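Local coordinates for putative CRISPR-associated endoribonuclease-like protein Cas6 (PDB 3UFC), which binds CRISPR RNA and belongs to the Cas6 endoribonuclease family of the prokaryotic CRISPR adaptive immune system, at residues F20-Y24 with R194-K198. Numbering follows the deposited sequence.
Sequences FNYNY and RLIVK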
ATOM      1  N   PHE A  20     -15.485   3.721   4.115  1.00 33.72           N
ATOM      2  CA  PHE A  20     -14.251   4.255   3.544  1.00 34.88           C
ATOM      3  C   PHE A  20     -12.999   3.714   4.238  1.00 33.11           C
ATOM      4  O   PHE A  20     -11.990   3.448   3.587  1.00 33.55           O
ATOM      5  CB  PHE A  20     -14.171   5.786   3.659  1.00 38.45           C
ATOM      6  CG  PHE A  20     -15.350   6.528   3.105  1.00 43.60           C
ATOM      7  CD1 PHE A  20     -16.381   6.948   3.945  1.00 46.62           C
ATOM      8  CD2 PHE A  20     -15.393   6.887   1.761  1.00 46.48           C
ATOM      9  CE1 PHE A  20     -17.434   7.724   3.459  1.00 47.05           C
ATOM     10  CE2 PHE A  20     -16.444   7.662   1.262  1.00 47.36           C
ATOM     11  CZ  PHE A  20     -17.463   8.082   2.114  1.00 47.87           C
ATOM     12  N   ASN A  21     -13.071   3.569   5.560  1.00 31.52           N
ATOM     13  CA  ASN A  21     -11.930   3.139   6.375  1.00 31.07           C
ATOM     14  C   ASN A  21     -11.827   1.643   6.661  1.00 30.19           C
ATOM     15  O   ASN A  21     -11.965   1.216   7.808  1.00 31.18           O
ATOM     16  CB  ASN A  21     -11.968   3.909   7.700  1.00 33.02           C
ATOM     17  CG  ASN A  21     -12.217   5.392   7.499  1.00 33.13           C
ATOM     18  OD1 ASN A  21     -11.365   6.115   6.986  1.00 34.24           O
ATOM     19  ND2 ASN A  21     -13.401   5.851   7.893  1.00 37.84           N
ATOM     20  N   TYR A  22     -11.536   0.853   5.631  1.00 27.59           N
ATOM     21  CA  TYR A  22     -11.448  -0.597   5.787  1.00 27.24           C
ATOM     22  C   TYR A  22     -10.032  -1.157   5.888  1.00 26.20           C
ATOM     23  O   TYR A  22      -9.854  -2.369   6.019  1.00 24.94           O
ATOM     24  CB  TYR A  22     -12.167  -1.268   4.609  1.00 25.63           C
ATOM     25  CG  TYR A  22     -11.650  -0.797   3.269  1.00 25.36           C
ATOM     26  CD1 TYR A  22     -10.409  -1.221   2.786  1.00 26.20           C
ATOM     27  CD2 TYR A  22     -12.369   0.125   2.516  1.00 25.40           C
ATOM     28  CE1 TYR A  22      -9.899  -0.730   1.579  1.00 23.80           C
ATOM     29  CE2 TYR A  22     -11.869   0.620   1.314  1.00 25.47           C
ATOM     30  CZ  TYR A  22     -10.637   0.192   0.852  1.00 23.70           C
ATOM     31  OH  TYR A  22     -10.140   0.707  -0.324  1.00 22.74           O
ATOM     32  N   ASN A  23      -9.026  -0.290   5.839  1.00 26.64           N
ATOM     33  CA  ASN A  23      -7.643  -0.763   5.875  1.00 25.46           C
ATOM     34  C   ASN A  23      -7.269  -1.805   6.919  1.00 25.35           C
ATOM     35  O   ASN A  23      -6.754  -2.864   6.572  1.00 25.62           O
ATOM     36  CB  ASN A  23      -6.676   0.415   5.965  1.00 23.44           C
ATOM     37  CG  ASN A  23      -6.526   1.130   4.645  1.00 24.13           C
ATOM     38  OD1 ASN A  23      -7.414   1.867   4.222  1.00 26.15           O
ATOM     39  ND2 ASN A  23      -5.404   0.892   3.967  1.00 22.62           N
ATOM     40  N   TYR A  24      -7.524  -1.532   8.192  1.00 26.53           N
ATOM     41  CA  TYR A  24      -7.143  -2.497   9.216  1.00 27.59           C
ATOM     42  C   TYR A  24      -7.889  -3.821   9.098  1.00 26.48           C
ATOM     43  O   TYR A  24      -7.315  -4.883   9.344  1.00 26.29           O
ATOM     44  CB  TYR A  24      -7.352  -1.922  10.620  1.00 29.76           C
ATOM     45  CG  TYR A  24      -6.691  -2.758  11.686  1.00 32.79           C
ATOM     46  CD1 TYR A  24      -5.303  -2.849  11.761  1.00 36.57           C
ATOM     47  CD2 TYR A  24      -7.448  -3.470  12.611  1.00 37.39           C
ATOM     48  CE1 TYR A  24      -4.681  -3.630  12.732  1.00 39.46           C
ATOM     49  CE2 TYR A  24      -6.836  -4.256  13.590  1.00 40.19           C
ATOM     50  CZ  TYR A  24      -5.454  -4.329  13.643  1.00 41.21           C
ATOM     51  OH  TYR A  24      -4.843  -5.096  14.611  1.00 44.90           O
ATOM     52  N   ARG A 194      -7.300  11.193   3.976  1.00 27.29           N
ATOM     53  CA  ARG A 194      -7.380  10.942   5.405  1.00 29.11           C
ATOM     54  C   ARG A 194      -8.141   9.640   5.602  1.00 26.51           C
ATOM     55  O   ARG A 194      -9.258   9.489   5.120  1.00 27.53           O
ATOM     56  CB  ARG A 194      -8.120  12.093   6.097  1.00 30.84           C
ATOM     57  CG  ARG A 194      -8.140  11.986   7.609  1.00 35.99           C
ATOM     58  CD  ARG A 194      -8.889  13.146   8.243  1.00 37.20           C
ATOM     59  NE  ARG A 194     -10.315  13.125   7.929  1.00 39.61           N
ATOM     60  CZ  ARG A 194     -11.213  13.929   8.495  1.00 41.22           C
ATOM     61  NH1 ARG A 194     -10.829  14.815   9.404  1.00 41.37           N
ATOM     62  NH2 ARG A 194     -12.494  13.844   8.157  1.00 43.02           N
ATOM     63  N   LEU A 195      -7.534   8.702   6.314  1.00 26.09           N
ATOM     64  CA  LEU A 195      -8.155   7.411   6.544  1.00 27.14           C
ATOM     65  C   LEU A 195      -7.972   6.934   7.971  1.00 28.46           C
ATOM     66  O   LEU A 195      -6.903   7.091   8.559  1.00 28.22           O
ATOM     67  CB  LEU A 195      -7.550   6.362   5.602  1.00 27.21           C
ATOM     68  CG  LEU A 195      -7.747   6.550   4.095  1.00 29.48           C
ATOM     69  CD1 LEU A 195      -6.898   5.529   3.343  1.00 25.77           C
ATOM     70  CD2 LEU A 195      -9.233   6.392   3.742  1.00 30.89           C
ATOM     71  N   ILE A 196      -9.020   6.338   8.527  1.00 27.75           N
ATOM     72  CA  ILE A 196      -8.927   5.799   9.870  1.00 28.51           C
ATOM     73  C   ILE A 196      -8.355   4.398   9.727  1.00 28.92           C
ATOM     74  O   ILE A 196      -8.905   3.566   9.007  1.00 30.54           O
ATOM     75  CB  ILE A 196     -10.307   5.707  10.553  1.00 27.65           C
ATOM     76  CG1 ILE A 196     -10.776   7.108  10.948  1.00 28.66           C
ATOM     77  CG2 ILE A 196     -10.228   4.781  11.766  1.00 25.98           C
ATOM     78  CD1 ILE A 196     -12.160   7.143  11.565  1.00 31.76           C
ATOM     79  N   VAL A 197      -7.236   4.151  10.394  1.00 29.34           N
ATOM     80  CA  VAL A 197      -6.601   2.844  10.356  1.00 29.49           C
ATOM     81  C   VAL A 197      -6.693   2.299  11.770  1.00 30.41           C
ATOM     82  O   VAL A 197      -5.944   2.713  12.658  1.00 30.09           O
ATOM     83  CB  VAL A 197      -5.128   2.945   9.928  1.00 29.74           C
ATOM     84  CG1 VAL A 197      -4.501   1.554   9.879  1.00 28.33           C
ATOM     85  CG2 VAL A 197      -5.039   3.628   8.569  1.00 28.99           C
ATOM     86  N   LYS A 198      -7.635   1.385  11.963  1.00 29.60           N
ATOM     87  CA  LYS A 198      -7.895   0.779  13.259  1.00 34.00           C
ATOM     88  C   LYS A 198      -8.536   1.802  14.205  1.00 33.79           C
ATOM     89  O   LYS A 198      -9.760   1.879  14.304  1.00 35.38           O
ATOM     90  CB  LYS A 198      -6.610   0.235  13.892  1.00 34.59           C
ATOM     91  CG  LYS A 198      -6.876  -0.494  15.206  1.00 38.13           C
ATOM     92  CD  LYS A 198      -5.602  -0.972  15.875  1.00 41.81           C
ATOM     93  CE  LYS A 198      -5.924  -1.745  17.147  1.00 43.58           C
ATOM     94  NZ  LYS A 198      -4.694  -2.184  17.855  1.00 47.55           N
TER
HETATM   95  O   HOH W   1      -9.126   0.707   9.401  1.00 27.16           O
HETATM   96  O   HOH W   2     -11.560   9.099   6.562  1.00 46.99           O
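An edge strand whose outer backbone groups lack a neighbouring strand can satisfy them with a side chain and ordered water, and R194-K198, the end of strand 183-197 and the residue after it, does both. At its start, R194 O accepts from water 2, 2.7 Å away, which also donates to N21 OD1 at 3.0 Å. The methyls of L195 lie against F20 and N23: CD2 is 4.0 Å from F20 O and CD1 3.8 Å from N23 OD1, an oxygen that R56 binds. The one direct hydrogen bond follows, nearly straight, from I196 N to N21 OD1 (2.8 Å), where a partner strand would offer a carbonyl. I196 O, 2.9 Å from water 1, reaches N21 O and Y24 N through it. V197 CG2 touches N23 CB loosely at 4.4 Å. K198 N donates to water 1 (3.0 Å), and K198 CB makes a CH-pi contact, 4.0 Å from the Y24 ring centroid. Thus the turn into helix 23-37 and that helix's first turn meet an edge strand of the C-terminal sheet, an interface between the two ferredoxin-like halves typical of Cas6 proteins.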